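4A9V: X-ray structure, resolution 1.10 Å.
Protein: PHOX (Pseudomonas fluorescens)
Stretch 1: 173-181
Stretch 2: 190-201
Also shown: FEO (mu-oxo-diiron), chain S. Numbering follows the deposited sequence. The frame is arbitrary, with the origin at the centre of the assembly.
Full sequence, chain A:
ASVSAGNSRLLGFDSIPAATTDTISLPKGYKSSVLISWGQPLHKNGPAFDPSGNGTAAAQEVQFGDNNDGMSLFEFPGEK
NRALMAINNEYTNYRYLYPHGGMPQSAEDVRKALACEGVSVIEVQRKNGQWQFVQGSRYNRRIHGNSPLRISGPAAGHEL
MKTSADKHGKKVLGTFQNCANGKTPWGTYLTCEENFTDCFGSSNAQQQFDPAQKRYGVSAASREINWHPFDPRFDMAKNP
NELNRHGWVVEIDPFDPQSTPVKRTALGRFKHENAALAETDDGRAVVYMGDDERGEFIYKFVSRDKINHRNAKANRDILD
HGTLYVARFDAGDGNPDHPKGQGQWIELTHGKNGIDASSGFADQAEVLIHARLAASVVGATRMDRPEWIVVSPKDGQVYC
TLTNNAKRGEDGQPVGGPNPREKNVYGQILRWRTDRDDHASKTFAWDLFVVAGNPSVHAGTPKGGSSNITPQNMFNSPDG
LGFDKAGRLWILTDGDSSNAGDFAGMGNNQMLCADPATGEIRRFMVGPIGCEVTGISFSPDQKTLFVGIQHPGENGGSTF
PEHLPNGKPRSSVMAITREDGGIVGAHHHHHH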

ATOM      1  N   LEU A 173      -6.660  17.573   9.712  1.00  8.21           N
ATOM      2  CA  LEU A 173      -7.457  16.495  10.275  1.00  8.14           C
ATOM      3  C   LEU A 173      -7.345  15.258   9.401  1.00  7.74           C
ATOM      4  O   LEU A 173      -7.758  15.241   8.237  1.00  9.12           O
ATOM      5  CB  LEU A 173      -8.917  16.904  10.416  1.00  9.40           C
ATOM      6  CG  LEU A 173      -9.189  18.057  11.378  1.00 11.05           C
ATOM      7  CD1 LEU A 173     -10.683  18.298  11.476  1.00 14.33           C
ATOM      8  CD2 LEU A 173      -8.587  17.794  12.749  1.00 13.93           C
ATOM      9  N   GLY A 174      -6.814  14.205   9.997  1.00  8.09           N
ATOM     10  CA  GLY A 174      -6.953  12.874   9.445  1.00  8.25           C
ATOM     11  C   GLY A 174      -5.850  12.425   8.521  1.00  8.08           C
ATOM     12  O   GLY A 174      -5.202  13.222   7.831  1.00  8.12           O
ATOM     13  N   THR A 175      -5.667  11.111   8.521  1.00  7.37           N
ATOM     14  CA  THR A 175      -5.120  10.375   7.408  1.00  7.50           C
ATOM     15  C   THR A 175      -6.121   9.270   7.092  1.00  8.53           C
ATOM     16  O   THR A 175      -6.759   8.731   8.004  1.00  9.26           O
ATOM     17  CB  THR A 175      -3.720   9.821   7.768  1.00  7.79           C
ATOM     18  OG1 THR A 175      -3.131   9.189   6.637  1.00  8.65           O
ATOM     19  CG2 THR A 175      -3.770   8.831   8.918  1.00  9.95           C
ATOM     20  N   PHE A 176      -6.420   9.103   5.808  1.00  7.94           N
ATOM     21  CA  PHE A 176      -7.435   8.157   5.381  1.00  7.74           C
ATOM     22  C   PHE A 176      -7.051   7.606   4.007  1.00  7.65           C
ATOM     23  O   PHE A 176      -6.053   8.031   3.425  1.00  7.57           O
ATOM     24  CB  PHE A 176      -8.846   8.791   5.395  1.00  7.62           C
ATOM     25  CG  PHE A 176      -8.954  10.106   4.651  1.00  8.14           C
ATOM     26  CD1 PHE A 176      -9.088  10.127   3.268  1.00  8.11           C
ATOM     27  CD2 PHE A 176      -8.964  11.311   5.329  1.00  8.14           C
ATOM     28  CE1 PHE A 176      -9.164  11.323   2.580  1.00  8.49           C
ATOM     29  CE2 PHE A 176      -9.081  12.511   4.648  1.00  9.06           C
ATOM     30  CZ  PHE A 176      -9.139  12.517   3.270  1.00  9.59           C
ATOM     31  N   GLN A 177      -7.741   6.562   3.567  1.00  6.92           N
ATOM     32  CA  GLN A 177      -7.372   5.856   2.340  1.00  6.87           C
ATOM     33  C   GLN A 177      -5.908   5.410   2.418  1.00  6.12           C
ATOM     34  O   GLN A 177      -5.189   5.326   1.420  1.00  7.21           O
ATOM     35  CB  GLN A 177      -7.692   6.678   1.087  1.00  7.38           C
ATOM     36  CG  GLN A 177      -9.190   6.857   0.857  1.00  8.12           C
ATOM     37  CD  GLN A 177      -9.923   5.648   0.273  1.00  8.49           C
ATOM     38  OE1 GLN A 177     -11.153   5.663   0.182  1.00 11.08           O
ATOM     39  NE2 GLN A 177      -9.190   4.704  -0.287  1.00  8.32           N
ATOM     40  N   ASN A 178      -5.567   4.897   3.591  1.00  6.38           N
ATOM     41  CA  ASN A 178      -4.232   4.393   3.901  1.00  6.22           C
ATOM     42  C   ASN A 178      -4.005   3.017   3.300  1.00  6.52           C
ATOM     43  O   ASN A 178      -4.632   2.039   3.708  1.00  6.85           O
ATOM     44  CB  ASN A 178      -4.041   4.312   5.408  1.00  6.33           C
ATOM     45  CG  ASN A 178      -4.248   5.637   6.066  1.00  7.44           C
ATOM     46  OD1 ASN A 178      -5.381   6.109   6.177  1.00  8.56           O
ATOM     47  ND2 ASN A 178      -3.146   6.329   6.326  1.00  9.51           N
ATOM     48  N   CYS A 179      -3.130   2.971   2.305  1.00  6.11           N
ATOM     49  CA  CYS A 179      -2.933   1.808   1.468  1.00  5.99           C
ATOM     50  C   CYS A 179      -1.826   0.947   2.070  1.00  5.74           C
ATOM     51  O   CYS A 179      -2.092   0.103   2.923  1.00  7.03           O
ATOM     52  CB  CYS A 179      -2.629   2.273   0.046  1.00  6.14           C
ATOM     53  SG  CYS A 179      -2.393   0.937  -1.122  1.00  7.59           S
ATOM     54  N   ALA A 180      -0.574   1.218   1.732  1.00  6.30           N
ATOM     55  CA  ALA A 180       0.503   0.427   2.311  1.00  6.38           C
ATOM     56  C   ALA A 180       1.552   1.317   2.992  1.00  5.93           C
ATOM     57  O   ALA A 180       1.220   2.405   3.500  1.00  6.84           O
ATOM     58  CB  ALA A 180       1.089  -0.534   1.273  1.00  6.97           C
ATOM     59  N   ASN A 181       2.741   0.755   3.208  1.00  6.27           N
ATOM     60  CA  ASN A 181       3.519   1.074   4.387  1.00  6.59           C
ATOM     61  C   ASN A 181       5.006   1.204   4.093  1.00  5.77           C
ATOM     62  O   ASN A 181       5.506   0.718   3.077  1.00  6.37           O
ATOM     63  CB  ASN A 181       3.312  -0.020   5.448  1.00  7.11           C
ATOM     64  CG  ASN A 181       3.802  -1.381   4.985  1.00  7.34           C
ATOM     65  OD1 ASN A 181       3.402  -1.875   3.921  1.00  7.16           O
ATOM     66  ND2 ASN A 181       4.729  -1.958   5.732  1.00  7.64           N
ATOM     67  N   LEU A 190       5.768   4.443   8.285  1.00  6.17           N
ATOM     68  CA  LEU A 190       5.226   5.296   7.237  1.00  6.17           C
ATOM     69  C   LEU A 190       3.933   4.696   6.714  1.00  6.19           C
ATOM     70  O   LEU A 190       3.870   3.500   6.402  1.00  6.91           O
ATOM     71  CB  LEU A 190       6.230   5.437   6.086  1.00  6.69           C
ATOM     72  CG  LEU A 190       7.628   5.942   6.466  1.00  7.17           C
ATOM     73  CD1 LEU A 190       8.507   6.075   5.230  1.00  7.53           C
ATOM     74  CD2 LEU A 190       7.582   7.250   7.242  1.00  8.27           C
ATOM     75  N   THR A 191       2.898   5.525   6.669  1.00  6.46           N
ATOM     76  CA  THR A 191       1.637   5.141   6.078  1.00  6.38           C
ATOM     77  C   THR A 191       1.350   6.031   4.869  1.00  6.25           C
ATOM     78  O   THR A 191       1.691   7.211   4.851  1.00  7.88           O
ATOM     79  CB  THR A 191       0.480   5.171   7.103  1.00  7.01           C
ATOM     80  OG1 THR A 191      -0.681   4.600   6.498  1.00  7.31           O
ATOM     81  CG2 THR A 191       0.152   6.577   7.568  1.00  7.14           C
ATOM     82  N   CYS A 192       0.757   5.442   3.840  1.00  5.49           N
ATOM     83  CA  CYS A 192       0.681   6.050   2.523  1.00  5.98           C
ATOM     84  C   CYS A 192      -0.769   6.316   2.142  1.00  6.15           C
ATOM     85  O   CYS A 192      -1.580   5.393   2.096  1.00  7.08           O
ATOM     86  CB  CYS A 192       1.301   5.102   1.508  1.00  6.50           C
ATOM     87  SG  CYS A 192       3.085   4.978   1.682  1.00  8.53           S
ATOM     88  N   GLU A 193      -1.093   7.573   1.855  1.00  6.15           N
ATOM     89  CA  GLU A 193      -2.431   7.964   1.420  1.00  6.73           C
ATOM     90  C   GLU A 193      -2.537   7.778  -0.088  1.00  7.02           C
ATOM     91  O   GLU A 193      -1.803   8.409  -0.845  1.00  7.05           O
ATOM     92  CB  GLU A 193      -2.689   9.428   1.800  1.00  6.69           C
ATOM     93  CG  GLU A 193      -2.691   9.635   3.303  1.00  7.02           C
ATOM     94  CD  GLU A 193      -2.624  11.085   3.762  1.00  6.84           C
ATOM     95  OE1 GLU A 193      -2.419  12.014   2.946  1.00  7.55           O
ATOM     96  OE2 GLU A 193      -2.785  11.295   4.988  1.00  7.50           O
ATOM     97  N   GLU A 194      -3.440   6.897  -0.512  1.00  6.88           N
ATOM     98  CA  GLU A 194      -3.539   6.491  -1.919  1.00  6.77           C
ATOM     99  C   GLU A 194      -4.761   7.149  -2.583  1.00  6.39           C
ATOM    100  O   GLU A 194      -4.655   8.267  -3.070  1.00  6.89           O
ATOM    101  CB  GLU A 194      -3.551   4.956  -2.055  1.00  6.51           C
ATOM    102  CG  GLU A 194      -3.571   4.470  -3.500  1.00  6.62           C
ATOM    103  CD  GLU A 194      -3.890   2.998  -3.628  1.00  7.24           C
ATOM    104  OE1 GLU A 194      -4.623   2.468  -2.764  1.00  7.00           O
ATOM    105  OE2 GLU A 194      -3.473   2.399  -4.637  1.00  7.75           O
ATOM    106  N   ASN A 195      -5.937   6.530  -2.511  1.00  6.87           N
ATOM    107  CA  ASN A 195      -7.109   7.027  -3.245  1.00  7.78           C
ATOM    108  C   ASN A 195      -7.883   8.090  -2.468  1.00  7.39           C
ATOM    109  O   ASN A 195      -9.121   8.078  -2.383  1.00  8.05           O
ATOM    110  CB  ASN A 195      -8.007   5.866  -3.645  1.00  8.30           C
ATOM    111  CG  ASN A 195      -7.376   5.012  -4.722  1.00 11.27           C
ATOM    112  OD1 ASN A 195      -6.963   5.528  -5.763  1.00 14.02           O
ATOM    113  ND2 ASN A 195      -7.197   3.734  -4.441  1.00 18.13           N
ATOM    114  N   PHE A 196      -7.140   9.071  -1.976  1.00  7.74           N
ATOM    115  CA  PHE A 196      -7.714  10.117  -1.144  1.00  7.82           C
ATOM    116  C   PHE A 196      -8.731  10.960  -1.906  1.00  7.14           C
ATOM    117  O   PHE A 196      -9.694  11.452  -1.329  1.00  8.41           O
ATOM    118  CB  PHE A 196      -6.615  11.009  -0.548  1.00  8.27           C
ATOM    119  CG  PHE A 196      -5.898  11.859  -1.560  1.00  8.04           C
ATOM    120  CD1 PHE A 196      -4.833  11.366  -2.292  1.00  8.50           C
ATOM    121  CD2 PHE A 196      -6.262  13.179  -1.740  1.00  8.27           C
ATOM    122  CE1 PHE A 196      -4.191  12.159  -3.226  1.00  8.57           C
ATOM    123  CE2 PHE A 196      -5.629  13.971  -2.674  1.00  8.94           C
ATOM    124  CZ  PHE A 196      -4.582  13.470  -3.411  1.00  9.59           C
ATOM    125  N   THR A 197      -8.507  11.134  -3.203  1.00  7.47           N
ATOM    126  CA  THR A 197      -9.367  11.974  -4.027  1.00  7.83           C
ATOM    127  C   THR A 197     -10.785  11.430  -4.112  1.00  7.83           C
ATOM    128  O   THR A 197     -11.724  12.199  -4.309  1.00  9.23           O
ATOM    129  CB  THR A 197      -8.798  12.119  -5.449  1.00  9.33           C
ATOM    130  OG1 THR A 197      -8.545  10.819  -5.989  1.00 10.03           O
ATOM    131  CG2 THR A 197      -7.501  12.903  -5.439  1.00 10.16           C
ATOM    132  N   ASP A 198     -10.945  10.117  -3.944  1.00  8.09           N
ATOM    133  CA  ASP A 198     -12.262   9.471  -4.011  1.00  8.66           C
ATOM    134  C   ASP A 198     -13.232  10.091  -3.012  1.00  8.13           C
ATOM    135  O   ASP A 198     -14.449  10.019  -3.194  1.00  9.44           O
ATOM    136  CB  ASP A 198     -12.140   7.981  -3.689  1.00  9.54           C
ATOM    137  CG  ASP A 198     -11.422   7.190  -4.765  1.00 12.01           C
ATOM    138  OD1 ASP A 198     -10.952   7.781  -5.761  1.00 13.56           O
ATOM    139  OD2 ASP A 198     -11.331   5.954  -4.601  1.00 13.73           O
ATOM    140  N   CYS A 199     -12.687  10.590  -1.906  1.00  7.54           N
ATOM    141  CA  CYS A 199     -13.474  11.017  -0.754  1.00  8.25           C
ATOM    142  C   CYS A 199     -14.036  12.422  -0.899  1.00  7.77           C
ATOM    143  O   CYS A 199     -14.808  12.859  -0.053  1.00  9.06           O
ATOM    144  CB  CYS A 199     -12.607  10.944   0.499  1.00  8.92           C
ATOM    145  SG  CYS A 199     -12.025   9.285   0.873  1.00  9.92           S
ATOM    146  N   PHE A 200     -13.595  13.145  -1.925  1.00  7.74           N
ATOM    147  CA  PHE A 200     -14.002  14.532  -2.122  1.00  8.27           C
ATOM    148  C   PHE A 200     -15.078  14.628  -3.191  1.00  8.59           C
ATOM    149  O   PHE A 200     -15.149  13.809  -4.100  1.00  9.23           O
ATOM    150  CB  PHE A 200     -12.790  15.374  -2.512  1.00  8.37           C
ATOM    151  CG  PHE A 200     -11.792  15.537  -1.398  1.00  7.82           C
ATOM    152  CD1 PHE A 200     -10.884  14.529  -1.103  1.00  7.82           C
ATOM    153  CD2 PHE A 200     -11.818  16.663  -0.587  1.00  8.21           C
ATOM    154  CE1 PHE A 200     -10.032  14.644  -0.021  1.00  8.17           C
ATOM    155  CE2 PHE A 200     -10.968  16.785   0.496  1.00  9.20           C
ATOM    156  CZ  PHE A 200     -10.083  15.764   0.788  1.00  8.76           C
ATOM    157  N   GLY A 201     -15.954  15.606  -3.036  1.00  9.22           N
ATOM    158  CA  GLY A 201     -16.942  15.910  -4.060  1.00 10.50           C
ATOM    159  C   GLY A 201     -17.252  17.386  -4.023  1.00 10.01           C
ATOM    160  O   GLY A 201     -16.472  18.163  -3.481  1.00 10.40           O
TER
HETATM  161 FE1  FEO S1594      -4.636   0.557  -2.044  1.00  7.69          FE
HETATM  162 FE2  FEO S1594      -3.002   0.443  -5.106  1.00  7.08          FE
HETATM  163  O   FEO S1594      -3.949  -0.356  -3.626  1.00  7.92           O
HETATM  164  O   HOH W   1      -6.533   4.089  -0.904  1.00 11.86           O
HETATM  165  O   HOH W   2     -12.155   4.580  -2.242  1.00 19.88           O
HETATM  166  O   HOH W   3      -4.792  -1.454  -1.271  1.00  8.23           O
HETATM  167  O   HOH W   4      -6.560   0.176  -3.187  1.00 13.70           O

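What joins the two backbones? Residues 178-181 and 190-193 run as antiparallel strands, and three main-chain hydrogen bonds tie the stretches together: Glu194 N to Gln177 O at 3.0 Å, Cys179 N to Cys192 O at 2.9 Å, and a weak one from Cys192 N to Ala180 O at 3.1 Å. A beta bulge shifts the register by one residue between the Asn178-Glu193 and Asn181-Thr191 pairs. Between the strands, CA of Asn181 also makes a CA-H...O contact with O of Leu190 at 3.2 Å.

How do the polar side chains on the face shared by Asn178, Glu193 and Thr191 satisfy one another? Asn178, with chi1 m, turns its amide so that ND2 donates to two hydroxyls: OG1 of Thr191, 3.0 Å away, and OG1 of Thr175, 2.9 Å away within its own stretch. Thr175, chi1 t, can then pass its own proton on, and its OG1 donates to OE2 of Glu193 at 2.7 Å. Glu193 reaches this hydroxyl with chi1 m and an extended chi2 near 167°, which carries its carboxylate alongside the first stretch. A threonine hydroxyl suits the middle of such a chain, since it accepts from an amide and donates to a carboxylate.

Why do Cys179 and Glu194 both adopt chi1 t? These rotamers, with chi2 of Glu194 also t, deliver the cysteine sulfur and the carboxylate to the mu-oxo-diiron group. SG of Cys179 binds FE1 at 2.5 Å, and OE1 of Glu194 binds the same iron at 2.0 Å; OE2 of Glu194 reaches FE2 at 2.1 Å, so one carboxylate bridges both metals. The two stretches are thus joined through FE1 as well as through the sheet, and SG of Cys179 lies just 3.2 Å from OE1 of Glu194.

What fills the space beyond the sheet? Gln177 has the positive phi of a left-handed turn; chi1 m puts its CG 3.5 Å from O of Asn195 and 3.7 Å from SG of Cys199, and chi2, also m, then directs the amide. Its amide is served by water: NE2 donates to water 1, which also accepts from Asn195 N, while water 2 donates to both Gln177 OE1 and Asp198 OD2. Phe176, chi1 p, brings its buried ring to the second stretch, with CE1 4.0 Å from CB of Phe196 and CZ 4.0 Å from CE1 of Phe200. SG of Cys199 approaches the Phe176 ring obliquely, 3.9 Å from Phe176 CD1.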